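PDB 6EUA: angiopoietin-related protein 3 from Homo sapiens, which raises plasma triglycerides by inhibiting lipoprotein lipase, and is represented here by its C-terminal fibrinogen-like domain, which suffices for endothelial cell adhesion. Local coordinates for residues W49-H54 against G78-G83; N63-N68 against T150-A155; I100-W105 against K212-L217. One frame throughout, in Å; residues are numbered along the deposited sequence.

Contact 1 of 3, residues W49-H54 against G78-G83; sequences WTLIQH and GEFWLG
H54 and F80 exchange both of their backbone bonds: H54 N donates to F80 O at 3.1 Å, and F80 N returns the bond to H54 O at the same length. H54 O also takes a close CA-H contact from E79. Two residues along, L82 N donates to I52 O at 2.9 Å. Within the fibrinogen C-terminal fold these bonds fasten a very short antiparallel strand to the edge of 47-55, while M216 binds the other side of that strand; because I52 and Q53 both face M216, the strand carries a classic beta bulge there. F80 has its CG between the backbone N and the carbonyl carbon (chi1 77°), which lays the ring back across the neighbouring strand. A flat apolar ring suits this buried site because it can slip against that strand, with L51 CG 3.7 Å from its tip CZ, L51 O at its edge in plane and H54 N over one face. On the sheet face of Q53 and W81, the CB of Q53 packs 3.8 Å from W81 CE3. The polar ends find partners elsewhere: Q53 OE1 bonds T214 OG1 and NE2 bonds N181, W81 NE1 reaches the carbonyl of Y69, and H54 ND1 binds T214 O. The E79 carboxylate accepts from the backbone N-H groups of I56, D57, G58 and Q60, an acidic side chain well matched to a loop rich in donors.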
loop_
_atom_site.group_PDB
_atom_site.type_symbol
_atom_site.label_atom_id
_atom_site.label_comp_id
_atom_site.label_asym_id
_atom_site.label_seq_id
_atom_site.Cartn_x
_atom_site.Cartn_y
_atom_site.Cartn_z
ATOM N N TRP A 49 -3.966 -12.824 -10.713
ATOM C CA TRP A 49 -5.315 -12.952 -10.170
ATOM C C TRP A 49 -5.846 -11.565 -9.829
ATOM O O TRP A 49 -5.069 -10.664 -9.496
ATOM C CB TRP A 49 -5.348 -13.835 -8.878
ATOM C CG TRP A 49 -4.853 -15.257 -9.058
ATOM C CD1 TRP A 49 -3.549 -15.671 -9.134
ATOM C CD2 TRP A 49 -5.656 -16.442 -9.210
ATOM N NE1 TRP A 49 -3.491 -17.034 -9.327
ATOM C CE2 TRP A 49 -4.766 -17.536 -9.364
ATOM C CE3 TRP A 49 -7.036 -16.685 -9.229
ATOM C CZ2 TRP A 49 -5.215 -18.861 -9.528
ATOM C CZ3 TRP A 49 -7.482 -17.999 -9.384
ATOM C CH2 TRP A 49 -6.568 -19.071 -9.542
ATOM N N THR A 50 -7.175 -11.394 -9.894
ATOM C CA THR A 50 -7.826 -10.246 -9.262
ATOM C C THR A 50 -8.203 -10.639 -7.835
ATOM O O THR A 50 -8.947 -11.603 -7.632
ATOM C CB THR A 50 -9.077 -9.794 -10.032
ATOM O OG1 THR A 50 -8.732 -9.441 -11.379
ATOM C CG2 THR A 50 -9.726 -8.576 -9.344
ATOM N N LEU A 51 -7.683 -9.918 -6.846
ATOM C CA LEU A 51 -8.041 -10.196 -5.455
ATOM C C LEU A 51 -9.404 -9.581 -5.155
ATOM O O LEU A 51 -9.572 -8.366 -5.281
ATOM C CB LEU A 51 -6.983 -9.632 -4.506
ATOM C CG LEU A 51 -7.105 -9.830 -2.992
ATOM C CD1 LEU A 51 -7.164 -11.326 -2.616
ATOM C CD2 LEU A 51 -5.930 -9.175 -2.296
ATOM N N ILE A 52 -10.388 -10.401 -4.770
ATOM C CA ILE A 52 -11.725 -9.876 -4.501
ATOM C C ILE A 52 -12.066 -9.837 -3.013
ATOM O O ILE A 52 -13.027 -9.147 -2.638
ATOM C CB ILE A 52 -12.812 -10.645 -5.280
ATOM C CG1 ILE A 52 -12.871 -12.116 -4.837
ATOM C CG2 ILE A 52 -12.562 -10.518 -6.795
ATOM C CD1 ILE A 52 -14.187 -12.807 -5.187
ATOM N N GLN A 53 -11.307 -10.521 -2.154
ATOM C CA GLN A 53 -11.554 -10.488 -0.722
ATOM C C GLN A 53 -10.223 -10.699 -0.012
ATOM O O GLN A 53 -9.403 -11.511 -0.452
ATOM C CB GLN A 53 -12.573 -11.565 -0.293
ATOM C CG GLN A 53 -12.939 -11.555 1.204
ATOM C CD GLN A 53 -12.191 -12.584 2.042
ATOM O OE1 GLN A 53 -11.014 -12.863 1.812
ATOM N NE2 GLN A 53 -12.871 -13.130 3.043
ATOM N N HIS A 54 -10.026 -10.001 1.103
ATOM C CA HIS A 54 -8.790 -10.124 1.868
ATOM C C HIS A 54 -9.087 -9.868 3.333
ATOM O O HIS A 54 -9.642 -8.819 3.674
ATOM C CB HIS A 54 -7.720 -9.138 1.380
ATOM C CG HIS A 54 -6.336 -9.484 1.827
ATOM N ND1 HIS A 54 -6.040 -10.657 2.488
ATOM C CD2 HIS A 54 -5.164 -8.812 1.716
ATOM C CE1 HIS A 54 -4.745 -10.697 2.757
ATOM N NE2 HIS A 54 -4.192 -9.587 2.301
ATOM N N GLY A 78 -5.539 -3.320 2.591
ATOM C CA GLY A 78 -5.713 -4.122 3.784
ATOM C C GLY A 78 -6.862 -5.100 3.647
ATOM O O GLY A 78 -6.935 -5.860 2.674
ATOM N N GLU A 79 -7.771 -5.092 4.612
ATOM C CA GLU A 79 -8.933 -5.964 4.555
ATOM C C GLU A 79 -10.050 -5.288 3.771
ATOM O O GLU A 79 -10.368 -4.125 4.024
ATOM C CB GLU A 79 -9.414 -6.324 5.958
ATOM C CG GLU A 79 -8.355 -6.880 6.884
ATOM C CD GLU A 79 -8.980 -7.380 8.182
ATOM O OE1 GLU A 79 -9.712 -6.594 8.821
ATOM O OE2 GLU A 79 -8.794 -8.568 8.523
ATOM N N PHE A 80 -10.646 -6.021 2.830
ATOM C CA PHE A 80 -11.648 -5.427 1.957
ATOM C C PHE A 80 -12.496 -6.520 1.326
ATOM O O PHE A 80 -12.129 -7.700 1.296
ATOM C CB PHE A 80 -11.008 -4.573 0.848
ATOM C CG PHE A 80 -10.432 -5.385 -0.263
ATOM C CD1 PHE A 80 -9.122 -5.828 -0.199
ATOM C CD2 PHE A 80 -11.209 -5.736 -1.366
ATOM C CE1 PHE A 80 -8.586 -6.604 -1.223
ATOM C CE2 PHE A 80 -10.689 -6.514 -2.381
ATOM C CZ PHE A 80 -9.369 -6.950 -2.312
ATOM N N TRP A 81 -13.615 -6.074 0.756
ATOM C CA TRP A 81 -14.488 -6.868 -0.098
ATOM C C TRP A 81 -14.744 -6.054 -1.357
ATOM O O TRP A 81 -15.191 -4.907 -1.268
ATOM C CB TRP A 81 -15.802 -7.178 0.613
ATOM C CG TRP A 81 -16.827 -7.761 -0.302
ATOM C CD1 TRP A 81 -17.867 -7.112 -0.896
ATOM C CD2 TRP A 81 -16.911 -9.125 -0.719
ATOM N NE1 TRP A 81 -18.597 -7.990 -1.658
ATOM C CE2 TRP A 81 -18.035 -9.238 -1.559
ATOM C CE3 TRP A 81 -16.144 -10.266 -0.458
ATOM C CZ2 TRP A 81 -18.418 -10.443 -2.134
ATOM C CZ3 TRP A 81 -16.522 -11.463 -1.044
ATOM C CH2 TRP A 81 -17.650 -11.538 -1.872
ATOM N N LEU A 82 -14.438 -6.621 -2.524
ATOM C CA LEU A 82 -14.401 -5.791 -3.725
ATOM C C LEU A 82 -15.782 -5.223 -4.070
ATOM O O LEU A 82 -15.895 -4.068 -4.505
ATOM C CB LEU A 82 -13.841 -6.587 -4.894
ATOM C CG LEU A 82 -13.762 -5.765 -6.191
ATOM C CD1 LEU A 82 -12.843 -4.546 -6.026
ATOM C CD2 LEU A 82 -13.284 -6.651 -7.337
ATOM N N GLY A 83 -16.840 -6.004 -3.856
ATOM C CA GLY A 83 -18.197 -5.553 -4.254
ATOM C C GLY A 83 -18.746 -6.497 -5.295
ATOM O O GLY A 83 -18.104 -6.798 -6.307
#

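Contact 2 of 3, residues N63-N68 against T150-A155; sequences NETWEN and TWDHKA
W66 and H153 stack face to face, the histidine ring lying over the six-membered ring of the indole with centroids 3.7 Å apart and planes at 14°. The overlap is offset, with H153 ND1 above the rim of the indole near CE3. W66 CG stands anti to the backbone N (chi1 179°), which carries the indole across to the T150-H153 type I turn; T150 OG1 lies at the indole edge, 3.3 Å from W66 CB. Packing continues at W151, whose CD1 approaches E64 O to 3.3 Å, and the methyl CG2 of T65 touches W151 NE1 and D152 OD2.

Direct hydrogen bonding centres on D152. Its OD1 accepts from W66 N at 2.8 Å through the syn lone pair, and from T150 OG1, which meets it nearly along the C-O axis. A short acid suits this place, since it reaches both the turn's own hydroxyl and the first N-H of helix 66-71, whose N-cap is T65. N63 OD1 bonds G167 N.

Waters add further links. One joins D152 OD2 to E67 N, the next N-H of that first turn; another, 3.0 Å from N63 OD1, ties it to E64 O and W151 N. This is surface packing of a helix start on a loop turn, and a carboxylate set at that helix's N-terminus probably has its negative charge favoured by the helix dipole.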
loop_
_atom_site.group_PDB
_atom_site.type_symbol
_atom_site.label_atom_id
_atom_site.label_comp_id
_atom_site.label_asym_id
_atom_site.label_seq_id
_atom_site.Cartn_x
_atom_site.Cartn_y
_atom_site.Cartn_z
ATOM N N ASN A 63 -19.676 -7.642 8.840
ATOM C CA ASN A 63 -21.125 -7.811 8.941
ATOM C C ASN A 63 -21.846 -6.599 8.353
ATOM O O ASN A 63 -22.563 -5.868 9.032
ATOM C CB ASN A 63 -21.549 -8.050 10.381
ATOM C CG ASN A 63 -22.981 -8.496 10.480
ATOM O OD1 ASN A 63 -23.523 -9.072 9.537
ATOM N ND2 ASN A 63 -23.614 -8.224 11.612
ATOM N N GLU A 64 -21.664 -6.422 7.052
ATOM C CA GLU A 64 -22.084 -5.223 6.346
ATOM C C GLU A 64 -23.432 -5.432 5.666
ATOM O O GLU A 64 -23.946 -6.552 5.539
ATOM C CB GLU A 64 -21.024 -4.812 5.316
ATOM C CG GLU A 64 -19.916 -3.941 5.886
ATOM C CD GLU A 64 -20.383 -2.522 6.190
ATOM O OE1 GLU A 64 -19.609 -1.775 6.824
ATOM O OE2 GLU A 64 -21.516 -2.145 5.800
ATOM N N THR A 65 -23.996 -4.316 5.218
ATOM C CA THR A 65 -25.290 -4.295 4.564
ATOM C C THR A 65 -25.191 -4.901 3.173
ATOM O O THR A 65 -24.101 -5.047 2.592
ATOM C CB THR A 65 -25.805 -2.864 4.426
ATOM O OG1 THR A 65 -24.728 -2.005 4.017
ATOM C CG2 THR A 65 -26.356 -2.374 5.750
ATOM N N TRP A 66 -26.368 -5.209 2.624
ATOM C CA TRP A 66 -26.466 -5.640 1.235
ATOM C C TRP A 66 -25.860 -4.602 0.295
ATOM O O TRP A 66 -25.089 -4.947 -0.609
ATOM C CB TRP A 66 -27.929 -5.916 0.873
ATOM C CG TRP A 66 -28.136 -6.337 -0.552
ATOM C CD1 TRP A 66 -28.537 -5.549 -1.590
ATOM C CD2 TRP A 66 -27.943 -7.650 -1.100
ATOM N NE1 TRP A 66 -28.606 -6.286 -2.749
ATOM C CE2 TRP A 66 -28.251 -7.580 -2.473
ATOM C CE3 TRP A 66 -27.545 -8.878 -0.561
ATOM C CZ2 TRP A 66 -28.172 -8.687 -3.312
ATOM C CZ3 TRP A 66 -27.473 -9.979 -1.399
ATOM C CH2 TRP A 66 -27.783 -9.875 -2.758
ATOM N N GLU A 67 -26.184 -3.321 0.490
ATOM C CA GLU A 67 -25.652 -2.315 -0.424
ATOM C C GLU A 67 -24.128 -2.320 -0.408
ATOM O O GLU A 67 -23.485 -2.311 -1.465
ATOM C CB GLU A 67 -26.189 -0.927 -0.077
ATOM C CG GLU A 67 -27.678 -0.733 -0.369
ATOM C CD GLU A 67 -28.028 -0.873 -1.847
ATOM O OE1 GLU A 67 -28.709 -1.862 -2.219
ATOM O OE2 GLU A 67 -27.630 0.015 -2.631
ATOM N N ASN A 68 -23.535 -2.384 0.784
ATOM C CA ASN A 68 -22.084 -2.378 0.882
ATOM C C ASN A 68 -21.461 -3.665 0.350
ATOM O O ASN A 68 -20.384 -3.612 -0.270
ATOM C CB ASN A 68 -21.685 -2.092 2.326
ATOM C CG ASN A 68 -21.763 -0.604 2.648
ATOM O OD1 ASN A 68 -21.779 0.233 1.743
ATOM N ND2 ASN A 68 -21.865 -0.272 3.929
ATOM N N THR A 150 -27.071 -11.217 3.101
ATOM C CA THR A 150 -26.492 -10.371 4.140
ATOM C C THR A 150 -27.451 -10.305 5.331
ATOM O O THR A 150 -28.543 -10.876 5.302
ATOM C CB THR A 150 -26.184 -8.974 3.595
ATOM O OG1 THR A 150 -27.375 -8.414 3.027
ATOM C CG2 THR A 150 -25.097 -9.048 2.528
ATOM N N TRP A 151 -27.033 -9.608 6.401
ATOM C CA TRP A 151 -27.859 -9.570 7.612
ATOM C C TRP A 151 -29.180 -8.859 7.367
ATOM O O TRP A 151 -30.177 -9.153 8.039
ATOM C CB TRP A 151 -27.109 -8.901 8.773
ATOM C CG TRP A 151 -26.949 -7.401 8.664
ATOM C CD1 TRP A 151 -25.859 -6.726 8.179
ATOM C CD2 TRP A 151 -27.891 -6.385 9.072
ATOM N NE1 TRP A 151 -26.065 -5.368 8.252
ATOM C CE2 TRP A 151 -27.302 -5.131 8.787
ATOM C CE3 TRP A 151 -29.169 -6.418 9.635
ATOM C CZ2 TRP A 151 -27.944 -3.924 9.054
ATOM C CZ3 TRP A 151 -29.813 -5.216 9.893
ATOM C CH2 TRP A 151 -29.197 -3.981 9.596
ATOM N N ASP A 152 -29.210 -7.931 6.412
ATOM C CA ASP A 152 -30.419 -7.195 6.073
ATOM C C ASP A 152 -31.017 -7.642 4.747
ATOM O O ASP A 152 -31.906 -6.971 4.218
ATOM C CB ASP A 152 -30.133 -5.690 6.046
ATOM C CG ASP A 152 -29.167 -5.273 4.922
ATOM O OD1 ASP A 152 -28.452 -6.123 4.332
ATOM O OD2 ASP A 152 -29.110 -4.054 4.640
ATOM N N HIS A 153 -30.558 -8.769 4.203
ATOM C CA HIS A 153 -31.009 -9.207 2.889
ATOM C C HIS A 153 -30.879 -10.732 2.853
ATOM O O HIS A 153 -29.943 -11.296 2.281
ATOM C CB HIS A 153 -30.208 -8.531 1.776
ATOM C CG HIS A 153 -30.852 -8.605 0.428
ATOM N ND1 HIS A 153 -30.808 -9.740 -0.353
ATOM C CD2 HIS A 153 -31.528 -7.679 -0.293
ATOM C CE1 HIS A 153 -31.437 -9.513 -1.492
ATOM N NE2 HIS A 153 -31.885 -8.270 -1.480
ATOM N N LYS A 154 -31.840 -11.405 3.487
ATOM C CA LYS A 154 -31.890 -12.859 3.470
ATOM C C LYS A 154 -32.599 -13.353 2.214
ATOM O O LYS A 154 -33.552 -12.741 1.726
ATOM C CB LYS A 154 -32.602 -13.403 4.712
ATOM C CG LYS A 154 -31.952 -13.023 6.037
ATOM C CD LYS A 154 -30.504 -13.467 6.111
ATOM C CE LYS A 154 -29.910 -13.148 7.480
ATOM N NZ LYS A 154 -28.438 -13.424 7.557
ATOM N N ALA A 155 -32.118 -14.477 1.698
ATOM C CA ALA A 155 -32.632 -15.073 0.466
ATOM C C ALA A 155 -34.094 -15.499 0.591
ATOM O O ALA A 155 -34.393 -16.580 1.088
ATOM C CB ALA A 155 -31.769 -16.268 0.069
HETATM O O HOH W 1 -23.940 -9.081 6.564
HETATM O O HOH W 2 -24.294 -3.035 8.880
HETATM O O HOH W 3 -28.575 -2.803 2.097
#

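Contact 3 of 3, residues I100-W105 against K212-L217; sequences IELEDW and KSTKML
E103 O is gripped by two donors, K212 N at 2.8 Å and S213 N at 3.3 Å. Both residues face E103, which makes a classic beta bulge where strand 213-220 pairs with 96-104 in the central antiparallel sheet of the fibrinogen-like domain. Further along, E101 and K215 form a regular hydrogen-bonded pair, E101 N reaching K215 O at 2.9 Å and 175°. On the face of E101 and E103 the polar chains lie together: OE1 of E101 rests against K215 CD, while the charged ends part, E101 to R99 and K215 to D42. E103 has its CG anti to the backbone N (chi1 153°), which runs the chain alongside S213; OE2, met from above the carboxylate plane, accepts from S213 OG at 3.0 Å. An alanine in place of E103 would probably leave the S213 hydroxyl without this acceptor and the K212 ammonium with one fewer opposite charge nearby. The face of I100, L102, T214 and M216 is buried and mostly apolar: L102 CD2 meets T214 CG2 at 3.9 Å, and I100 CD1 meets M216 CE at 4.4 Å, as suits branched and flexible chains in a core. At the far end, K212 suits its place by having both a long aliphatic chain and a charge. Its NZ makes a salt bridge with D107 and weak bonds to D104 O and W105 O, and its CB makes a CH-pi contact over the five-membered ring of W105, 3.8 Å from the centroid and 14° off the normal.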
loop_
_atom_site.group_PDB
_atom_site.type_symbol
_atom_site.label_atom_id
_atom_site.label_comp_id
_atom_site.label_asym_id
_atom_site.label_seq_id
_atom_site.Cartn_x
_atom_site.Cartn_y
_atom_site.Cartn_z
ATOM N N ILE A 100 -9.086 -19.900 -3.330
ATOM C CA ILE A 100 -9.248 -19.532 -1.928
ATOM C C ILE A 100 -7.956 -19.896 -1.218
ATOM O O ILE A 100 -7.492 -21.038 -1.304
ATOM C CB ILE A 100 -10.464 -20.222 -1.296
ATOM C CG1 ILE A 100 -11.754 -19.617 -1.868
ATOM C CG2 ILE A 100 -10.422 -20.116 0.231
ATOM C CD1 ILE A 100 -13.020 -20.326 -1.430
ATOM N N GLU A 101 -7.359 -18.920 -0.549
ATOM C CA GLU A 101 -6.123 -19.110 0.194
ATOM C C GLU A 101 -6.432 -18.865 1.657
ATOM O O GLU A 101 -6.941 -17.800 2.022
ATOM C CB GLU A 101 -5.025 -18.165 -0.289
ATOM C CG GLU A 101 -4.402 -18.567 -1.603
ATOM C CD GLU A 101 -3.108 -17.826 -1.883
ATOM O OE1 GLU A 101 -2.808 -16.848 -1.158
ATOM O OE2 GLU A 101 -2.396 -18.223 -2.832
ATOM N N LEU A 102 -6.165 -19.865 2.480
ATOM C CA LEU A 102 -6.359 -19.759 3.909
ATOM C C LEU A 102 -5.007 -19.917 4.583
ATOM O O LEU A 102 -4.160 -20.694 4.134
ATOM C CB LEU A 102 -7.346 -20.821 4.416
ATOM C CG LEU A 102 -8.642 -21.032 3.626
ATOM C CD1 LEU A 102 -9.296 -22.348 4.062
ATOM C CD2 LEU A 102 -9.597 -19.871 3.829
ATOM N N GLU A 103 -4.804 -19.171 5.656
ATOM C CA GLU A 103 -3.634 -19.336 6.500
ATOM C C GLU A 103 -4.148 -19.534 7.915
ATOM O O GLU A 103 -4.998 -18.767 8.377
ATOM C CB GLU A 103 -2.703 -18.123 6.385
ATOM C CG GLU A 103 -1.848 -17.856 7.601
ATOM C CD GLU A 103 -0.915 -16.667 7.409
ATOM O OE1 GLU A 103 0.156 -16.839 6.787
ATOM O OE2 GLU A 103 -1.261 -15.559 7.876
ATOM N N ASP A 104 -3.680 -20.585 8.581
ATOM C CA ASP A 104 -4.158 -20.879 9.923
ATOM C C ASP A 104 -3.314 -20.103 10.934
ATOM O O ASP A 104 -2.451 -19.300 10.567
ATOM C CB ASP A 104 -4.148 -22.384 10.169
ATOM C CG ASP A 104 -2.780 -23.005 9.959
ATOM O OD1 ASP A 104 -1.838 -22.633 10.692
ATOM O OD2 ASP A 104 -2.657 -23.880 9.074
ATOM N N TRP A 105 -3.564 -20.319 12.228
ATOM C CA TRP A 105 -2.787 -19.635 13.257
ATOM C C TRP A 105 -1.371 -20.182 13.374
ATOM O O TRP A 105 -0.470 -19.442 13.776
ATOM C CB TRP A 105 -3.525 -19.697 14.601
ATOM C CG TRP A 105 -4.806 -18.929 14.508
ATOM C CD1 TRP A 105 -6.009 -19.400 14.065
ATOM C CD2 TRP A 105 -5.003 -17.536 14.801
ATOM N NE1 TRP A 105 -6.948 -18.396 14.080
ATOM C CE2 TRP A 105 -6.360 -17.242 14.525
ATOM C CE3 TRP A 105 -4.173 -16.514 15.273
ATOM C CZ2 TRP A 105 -6.902 -15.969 14.708
ATOM C CZ3 TRP A 105 -4.714 -15.248 15.454
ATOM C CH2 TRP A 105 -6.068 -14.988 15.171
ATOM N N LYS A 212 -6.842 -17.767 10.235
ATOM C CA LYS A 212 -6.396 -16.458 10.692
ATOM C C LYS A 212 -6.510 -15.386 9.612
ATOM O O LYS A 212 -6.768 -14.216 9.927
ATOM C CB LYS A 212 -4.937 -16.536 11.181
ATOM C CG LYS A 212 -4.260 -15.177 11.356
ATOM C CD LYS A 212 -2.913 -15.283 12.031
ATOM C CE LYS A 212 -1.868 -15.894 11.107
ATOM N NZ LYS A 212 -0.866 -16.694 11.867
ATOM N N SER A 213 -6.331 -15.756 8.345
ATOM C CA SER A 213 -6.349 -14.792 7.255
ATOM C C SER A 213 -6.839 -15.494 5.999
ATOM O O SER A 213 -6.614 -16.694 5.817
ATOM C CB SER A 213 -4.963 -14.154 7.043
ATOM O OG SER A 213 -4.003 -15.114 6.642
ATOM N N THR A 214 -7.557 -14.750 5.152
ATOM C CA THR A 214 -8.138 -15.306 3.940
ATOM C C THR A 214 -7.826 -14.416 2.746
ATOM O O THR A 214 -7.694 -13.198 2.879
ATOM C CB THR A 214 -9.693 -15.468 4.042
ATOM O OG1 THR A 214 -10.330 -14.173 4.117
ATOM C CG2 THR A 214 -10.074 -16.310 5.261
ATOM N N LYS A 215 -7.728 -15.043 1.574
ATOM C CA LYS A 215 -7.770 -14.350 0.297
ATOM C C LYS A 215 -8.723 -15.099 -0.614
ATOM O O LYS A 215 -8.730 -16.333 -0.635
ATOM C CB LYS A 215 -6.400 -14.283 -0.386
ATOM C CG LYS A 215 -5.407 -13.280 0.198
ATOM C CD LYS A 215 -4.049 -13.471 -0.457
ATOM C CE LYS A 215 -2.984 -12.560 0.133
ATOM N NZ LYS A 215 -1.947 -12.198 -0.871
ATOM N N MET A 216 -9.508 -14.355 -1.385
ATOM C CA MET A 216 -10.281 -14.907 -2.489
ATOM C C MET A 216 -9.821 -14.232 -3.771
ATOM O O MET A 216 -9.785 -12.998 -3.845
ATOM C CB MET A 216 -11.784 -14.712 -2.257
ATOM C CG MET A 216 -12.230 -15.212 -0.872
ATOM S SD MET A 216 -14.015 -15.120 -0.612
ATOM C CE MET A 216 -14.556 -16.254 -1.884
ATOM N N LEU A 217 -9.459 -15.041 -4.774
ATOM C CA LEU A 217 -8.821 -14.557 -5.992
ATOM C C LEU A 217 -9.469 -15.174 -7.226
ATOM O O LEU A 217 -9.746 -16.374 -7.243
ATOM C CB LEU A 217 -7.322 -14.894 -5.994
ATOM C CG LEU A 217 -6.531 -14.234 -4.859
ATOM C CD1 LEU A 217 -5.884 -15.287 -3.974
ATOM C CD2 LEU A 217 -5.508 -13.256 -5.422
HETATM O O HOH W 4 -4.685 -16.284 3.048
#

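Overall arrangement
Contacts 1 and 3 belong to one antiparallel sheet, in which strand 213-220 lies between 47-55 and 96-104; their centres are 12 Å apart and they touch, through the bond between Q53 and T214 among others. Contact 1 closes along the chain before contact 3 opens. The late strand 213-220 thus inserts between two strands that come much earlier in the sequence, joining the end of the domain to both its early and middle parts. Contact 2 is at the surface, its centre about 17 Å from that of contact 1 and 22 Å from that of contact 3. Its segments alternate with those of both, as it pins the loop after strand 147-149 to the start of helix 66-71.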